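Local structure of CBS domain protein (Shewanella oneidensis, 3LHH) at residues Leu129-Phe132 and Arg133-Ser137; Thr154-Asp157 and Met158-Leu162; Ser93-Gln96 and Leu97-Ser101. The protein is probably a flavin adenine dinucleotide-binding membrane protein of the CorC/HlyC-associated family, here represented by its tandem CBS domain pair, which holds adenosine monophosphate. All coordinates share one frame; numbering follows the deposited sequence.

Contact 1 of 3, residues Leu129-Phe132 and Arg133-Ser137; sequences LEHF and RTTGS
Glu-130 and Arg-133 form a salt bridge on the outer side of helix 125-135, the helix of the beta-alpha-beta unit between strands 117-120 and 139-143 of a CBS domain. NH1 of Arg-133 gives a 2.8 Å bond to the syn lone pair of Glu-130 OE2, which lies close to the guanidinium plane although the two planar groups are turned 76° apart. The carboxylate meets it because the Glu-130 chain folds back at chi2 (-42°).

Two threonines return their hydroxyls to the backbone a turn earlier, a use of this short polar residue common in helices. Glu-130 O accepts from both N and OG1 of Thr-134, from opposite faces of its carbonyl plane; His-131 O is held in the same double way by Thr-135, whose OG1 also accepts from Ser-137 N in an ST turn.

Apolar contact comes from Thr-135 CG2, which sits over one face of the His-131 ring, 3.9 Å from its centroid, in a CH-pi interaction.

At the helix end, Gly-136 gives its N-H to Phe-132 O; glycine readily adopts the positive phi found here. One water donates both to that oxygen and, at 2.6 Å, to Ser-137 O, which itself lies at the edge of the Phe-132 ring, 3.3 Å from CD2.

Contact 2 of 3, residues Thr154-Asp157 and Met158-Leu162; sequences TLQD and MMDAL. With AMP (adenosine monophosphate), chain B.
A single hydroxyl, O3' of AMP, joins both ends of the first turn of helix 155-163: it accepts from Thr-154 OG1 at 2.7 Å and donates to Asp-157 OD1. Beside it, the ribose O2' gives its proton to Asp-157 OD2 over 2.5 Å, a very short bond, so the carboxylate holds the two neighbouring hydroxyls of the sugar with one oxygen each. Asp-157 presents this fork with its CG anti to the carbonyl carbon (chi1 -75°), directed back toward the start of the helix.

Thr-154 is the N-cap. Its OG1 accepts from Asp-157 N at 3.0 Å while donating to the nucleotide, and its CG2 lies against C2' of the ribose, 3.7 Å away. Threonine suits the position because one small side chain supplies both the capping hydroxyl and an apolar surface. Gln-156 lines the pocket too, with CB facing O3'.

Beyond the sugar, regular backbone bonds run from Met-158 to Ala-161, each N-H reaching the carbonyl four residues earlier. Leu-155 packs its CG beside SE of the selenomethionine Met-159 on the surface, whereas Met-158 is buried against helix 125-135. Asp-160 brings OD2 to 4.4 Å from Asp-157 OD1, a juxtaposition of like charges.

AMP is also hydrogen-bonded by Val-55 N, His-75 ND1, Ser-76 N and Arg-77 O. Asp-157 takes a proton from each ribose hydroxyl and Thr-154 donates to O3' only, which is consistent with selection of a ribose hydroxylated at both 2' and 3'. Both the helix N terminus and the hydroxyl donors would probably help to stabilise negative charge on Asp-157, partly offsetting the nearness of Asp-160.

Contact 3 of 3, residues Ser93-Gln96 and Leu97-Ser101; sequences SAKQ and LLSES
With CG anti to the backbone N (chi1 -175°) and the chain straight beyond it, Gln-96 runs out alongside Glu-100, whose own chain is extended from a CG beside the backbone N. The two point the same way, amide and carboxylate planes 86° apart, and NE2 of Gln-96 makes a weak bond of 3.5 Å to OE1 of Glu-100. Long, flexible and polar, both residues suit a helix flank where a loose side-chain link can span one turn.

Ser-99 OG donates a short 2.5 Å hydrogen bond to Lys-95 O, standing 39° out of the carbonyl plane, and the Ser-99 N-H reaches the same oxygen from the opposite face; the short serine side chain can fold back on the preceding turn. Lys-95 itself extends outward, its CG passing 3.8 Å from Ser-99 OG.

These residues make up nearly all of helix 94-102, which follows strand 88-93 in the first CBS domain. Ser-93 is its N-cap, and OG accepts weakly from Gln-96 N at 3.4 Å. Small Ala-94 fits where the helix abuts Val-70 of helix 63-71 and Phe-78 of strand 77-81, and Leu-97 packs on Leu-67 and Val-70. Farther round, CG of Leu-98 rests 3.1 Å from Ala-94 O, which bonds the Leu-98 N-H.

From the N terminus, contact 3 comes first, then contact 1, then contact 2; they follow in series, and none nests in or crosses another. Each is a local turn of a single helix, so none closes a long loop. Contact 3 belongs to the first CBS domain, where its helix continues from strand 88-93. Contacts 1 and 2 share the second CBS domain, and there their helices meet: Leu-129 CD1 lies 3.4 Å from Met-158 SE, and Phe-132 reaches Leu-155 and Met-158. Contact 3 stays about 12 Å from either at the nearest atoms, yet Arg-77, whose side chain touches Ser-93, bonds the AMP of contact 2 through its backbone O.

Contact 1 of 3, residues Leu129-Phe132 and Arg133-Ser137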
# COMPACT_ATOMS: atom_id res chain seq x y z
N LEU A 129 -1.61 -2.27 -15.81
CA LEU A 129 -3.05 -2.52 -15.86
C LEU A 129 -3.39 -4.01 -15.80
O LEU A 129 -4.23 -4.43 -15.00
CB LEU A 129 -3.61 -1.95 -17.15
CG LEU A 129 -4.58 -0.79 -17.04
CD1 LEU A 129 -3.87 0.40 -16.44
CD2 LEU A 129 -5.09 -0.46 -18.41
N GLU A 130 -2.75 -4.80 -16.66
CA GLU A 130 -2.99 -6.23 -16.66
C GLU A 130 -2.58 -6.91 -15.37
O GLU A 130 -3.25 -7.85 -14.93
CB GLU A 130 -2.29 -6.91 -17.84
CG GLU A 130 -3.24 -7.20 -18.99
CD GLU A 130 -4.60 -7.72 -18.50
OE1 GLU A 130 -4.64 -8.74 -17.76
OE2 GLU A 130 -5.63 -7.10 -18.85
N HIS A 131 -1.49 -6.44 -14.76
CA HIS A 131 -1.08 -6.96 -13.45
C HIS A 131 -2.19 -6.73 -12.42
O HIS A 131 -2.52 -7.63 -11.64
CB HIS A 131 0.26 -6.35 -12.98
CG HIS A 131 0.69 -6.84 -11.62
ND1 HIS A 131 0.25 -6.26 -10.45
CD2 HIS A 131 1.48 -7.87 -11.26
CE1 HIS A 131 0.78 -6.91 -9.42
NE2 HIS A 131 1.52 -7.90 -9.89
N PHE A 132 -2.80 -5.54 -12.43
CA PHE A 132 -3.92 -5.26 -11.51
C PHE A 132 -5.12 -6.19 -11.75
O PHE A 132 -5.69 -6.77 -10.82
CB PHE A 132 -4.39 -3.80 -11.63
CG PHE A 132 -3.64 -2.82 -10.75
CD1 PHE A 132 -2.74 -1.92 -11.30
CD2 PHE A 132 -3.84 -2.81 -9.39
CE1 PHE A 132 -2.05 -1.01 -10.49
CE2 PHE A 132 -3.16 -1.90 -8.57
CZ PHE A 132 -2.27 -1.00 -9.13
N ARG A 133 -5.52 -6.30 -13.00
CA ARG A 133 -6.66 -7.14 -13.35
C ARG A 133 -6.43 -8.61 -12.97
O ARG A 133 -7.27 -9.24 -12.33
CB ARG A 133 -6.96 -6.98 -14.84
CG ARG A 133 -7.20 -5.50 -15.23
CD ARG A 133 -7.79 -5.37 -16.62
NE ARG A 133 -9.06 -6.09 -16.67
CZ ARG A 133 -9.31 -7.13 -17.45
NH1 ARG A 133 -8.38 -7.56 -18.29
NH2 ARG A 133 -10.49 -7.73 -17.40
N THR A 134 -5.28 -9.14 -13.35
CA THR A 134 -4.90 -10.52 -13.02
C THR A 134 -4.89 -10.81 -11.52
O THR A 134 -5.41 -11.83 -11.07
CB THR A 134 -3.48 -10.82 -13.55
OG1 THR A 134 -3.45 -10.68 -14.97
CG2 THR A 134 -3.06 -12.23 -13.17
N THR A 135 -4.27 -9.92 -10.75
CA THR A 135 -4.07 -10.18 -9.33
C THR A 135 -5.30 -9.79 -8.51
O THR A 135 -5.54 -10.34 -7.44
CB THR A 135 -2.83 -9.44 -8.76
OG1 THR A 135 -2.96 -8.04 -8.97
CG2 THR A 135 -1.55 -9.93 -9.45
N GLY A 136 -6.08 -8.85 -9.02
CA GLY A 136 -7.17 -8.29 -8.24
C GLY A 136 -6.70 -7.44 -7.06
O GLY A 136 -7.45 -7.22 -6.11
N SER A 137 -5.47 -6.95 -7.13
CA SER A 137 -4.89 -6.13 -6.06
C SER A 137 -5.44 -4.71 -6.08
O SER A 137 -5.76 -4.16 -7.13
CB SER A 137 -3.36 -6.06 -6.21
OG SER A 137 -2.74 -7.29 -5.92
O HOH W 1 -7.02 -5.04 -9.18

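Contact 2 of 3, residues Thr154-Asp157 and Met158-Leu162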
# COMPACT_ATOMS: atom_id res chain seq x y z
N THR A 154 -2.14 2.58 -6.94
CA THR A 154 -3.43 2.01 -6.59
C THR A 154 -4.31 1.74 -7.83
O THR A 154 -4.21 2.42 -8.85
CB THR A 154 -4.22 2.90 -5.61
OG1 THR A 154 -4.63 4.10 -6.27
CG2 THR A 154 -3.37 3.25 -4.39
N LEU A 155 -5.19 0.76 -7.71
CA LEU A 155 -6.15 0.50 -8.78
C LEU A 155 -6.96 1.76 -9.02
O LEU A 155 -7.17 2.18 -10.18
CB LEU A 155 -7.06 -0.65 -8.37
CG LEU A 155 -8.21 -0.93 -9.34
CD1 LEU A 155 -7.66 -1.47 -10.62
CD2 LEU A 155 -9.20 -1.90 -8.70
N GLN A 156 -7.40 2.39 -7.93
CA GLN A 156 -8.18 3.62 -8.00
C GLN A 156 -7.50 4.64 -8.89
O GLN A 156 -8.12 5.23 -9.78
CB GLN A 156 -8.37 4.20 -6.60
CG GLN A 156 -9.81 4.27 -6.12
CD GLN A 156 -10.35 5.70 -6.03
OE1 GLN A 156 -9.98 6.46 -5.13
NE2 GLN A 156 -11.23 6.06 -6.96
N ASP A 157 -6.22 4.87 -8.64
CA ASP A 157 -5.46 5.84 -9.42
C ASP A 157 -5.32 5.39 -10.86
O ASP A 157 -5.31 6.20 -11.78
CB ASP A 157 -4.09 6.08 -8.80
CG ASP A 157 -4.16 6.93 -7.55
OD1 ASP A 157 -5.24 7.52 -7.31
OD2 ASP A 157 -3.16 7.03 -6.81
N MSE A 158 -5.19 4.09 -11.05
CA MSE A 158 -5.12 3.52 -12.38
C MSE A 158 -6.41 3.73 -13.18
O MSE A 158 -6.36 4.02 -14.37
CB MSE A 158 -4.78 2.04 -12.32
CG MSE A 158 -3.30 1.81 -12.11
SE MSE A 158 -2.33 1.81 -13.80
CE MSE A 158 -3.08 3.39 -14.67
N MSE A 159 -7.55 3.57 -12.52
CA MSE A 159 -8.84 3.77 -13.18
C MSE A 159 -9.12 5.24 -13.44
O MSE A 159 -9.67 5.59 -14.48
CB MSE A 159 -9.96 3.17 -12.35
CG MSE A 159 -10.01 1.66 -12.44
SE MSE A 159 -11.45 0.92 -11.39
CE MSE A 159 -11.32 1.97 -9.75
N ASP A 160 -8.76 6.10 -12.49
CA ASP A 160 -8.95 7.53 -12.68
C ASP A 160 -8.17 7.99 -13.90
O ASP A 160 -8.62 8.84 -14.66
CB ASP A 160 -8.52 8.32 -11.46
CG ASP A 160 -9.44 8.11 -10.28
OD1 ASP A 160 -10.49 7.44 -10.43
OD2 ASP A 160 -9.11 8.61 -9.19
N ALA A 161 -6.99 7.41 -14.09
CA ALA A 161 -6.14 7.85 -15.19
C ALA A 161 -6.70 7.37 -16.55
O ALA A 161 -6.58 8.05 -17.56
CB ALA A 161 -4.72 7.40 -14.99
N LEU A 162 -7.33 6.20 -16.54
CA LEU A 162 -7.95 5.68 -17.75
C LEU A 162 -9.20 6.47 -18.12
O LEU A 162 -9.42 6.75 -19.30
CB LEU A 162 -8.32 4.21 -17.57
CG LEU A 162 -7.76 3.27 -18.63
CD1 LEU A 162 -7.83 3.91 -19.99
CD2 LEU A 162 -6.34 2.94 -18.28
P AMP B . -8.28 6.00 -0.30
O1P AMP B . -7.80 7.20 0.49
O2P AMP B . -8.02 4.69 0.40
O3P AMP B . -9.65 6.13 -0.90
O5' AMP B . -7.33 6.10 -1.58
C5' AMP B . -7.45 7.22 -2.47
C4' AMP B . -6.08 7.60 -3.04
O4' AMP B . -5.17 8.01 -2.00
C3' AMP B . -5.37 6.43 -3.72
O3' AMP B . -5.81 6.22 -5.07
C2' AMP B . -3.92 6.85 -3.62
O2' AMP B . -3.74 7.89 -4.57
C1' AMP B . -3.85 7.50 -2.25
N9 AMP B . -3.53 6.54 -1.15
C8 AMP B . -4.29 5.50 -0.75
N7 AMP B . -3.74 4.84 0.29
C5 AMP B . -2.58 5.47 0.58
C6 AMP B . -1.52 5.30 1.59
N6 AMP B . -1.56 4.30 2.51
N1 AMP B . -0.50 6.18 1.57
C2 AMP B . -0.45 7.19 0.66
N3 AMP B . -1.39 7.40 -0.28
C4 AMP B . -2.46 6.59 -0.37

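Contact 3 of 3, residues Ser93-Gln96 and Leu97-Ser101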
# COMPACT_ATOMS: atom_id res chain seq x y z
N SER A 93 -5.88 -3.52 6.02
CA SER A 93 -7.14 -2.82 5.85
C SER A 93 -7.46 -2.04 7.12
O SER A 93 -7.44 -2.59 8.21
CB SER A 93 -8.25 -3.83 5.59
OG SER A 93 -9.51 -3.25 5.82
N ALA A 94 -7.75 -0.75 6.97
CA ALA A 94 -8.05 0.07 8.13
C ALA A 94 -9.32 -0.43 8.82
O ALA A 94 -9.40 -0.51 10.05
CB ALA A 94 -8.19 1.52 7.72
N LYS A 95 -10.32 -0.76 8.01
CA LYS A 95 -11.61 -1.17 8.53
C LYS A 95 -11.43 -2.37 9.44
O LYS A 95 -12.06 -2.47 10.48
CB LYS A 95 -12.56 -1.52 7.39
CG LYS A 95 -13.88 -2.12 7.85
CD LYS A 95 -14.78 -2.44 6.67
CE LYS A 95 -16.00 -3.23 7.13
NZ LYS A 95 -16.99 -3.43 6.02
N GLN A 96 -10.55 -3.28 9.04
CA GLN A 96 -10.36 -4.49 9.82
C GLN A 96 -9.68 -4.18 11.13
O GLN A 96 -10.08 -4.66 12.19
CB GLN A 96 -9.56 -5.52 9.03
CG GLN A 96 -9.43 -6.84 9.76
CD GLN A 96 -8.58 -7.87 9.02
OE1 GLN A 96 -7.94 -7.56 8.01
NE2 GLN A 96 -8.56 -9.10 9.53
N LEU A 97 -8.65 -3.34 11.07
CA LEU A 97 -7.85 -3.02 12.23
C LEU A 97 -8.77 -2.36 13.25
O LEU A 97 -8.81 -2.73 14.43
CB LEU A 97 -6.76 -2.05 11.83
CG LEU A 97 -5.41 -2.12 12.54
CD1 LEU A 97 -4.80 -0.75 12.52
CD2 LEU A 97 -5.54 -2.63 13.95
N LEU A 98 -9.50 -1.36 12.78
CA LEU A 98 -10.38 -0.61 13.64
C LEU A 98 -11.54 -1.47 14.10
O LEU A 98 -11.92 -1.43 15.27
CB LEU A 98 -10.93 0.58 12.89
CG LEU A 98 -9.84 1.51 12.40
CD1 LEU A 98 -10.48 2.53 11.49
CD2 LEU A 98 -9.14 2.16 13.60
N SER A 99 -12.11 -2.24 13.18
CA SER A 99 -13.18 -3.16 13.54
C SER A 99 -12.74 -4.00 14.71
O SER A 99 -13.40 -4.01 15.75
CB SER A 99 -13.55 -4.09 12.38
OG SER A 99 -14.26 -3.40 11.37
N GLU A 100 -11.61 -4.68 14.55
CA GLU A 100 -11.11 -5.61 15.56
C GLU A 100 -10.52 -4.92 16.77
O GLU A 100 -10.13 -5.57 17.73
CB GLU A 100 -10.05 -6.51 14.95
CG GLU A 100 -10.57 -7.52 13.97
CD GLU A 100 -9.54 -8.57 13.66
OE1 GLU A 100 -9.80 -9.42 12.78
OE2 GLU A 100 -8.47 -8.54 14.30
N SER A 101 -10.39 -3.60 16.71
CA SER A 101 -9.90 -2.86 17.86
C SER A 101 -11.10 -2.46 18.70
O SER A 101 -11.14 -2.72 19.90
CB SER A 101 -9.14 -1.62 17.41
OG SER A 101 -8.34 -1.15 18.47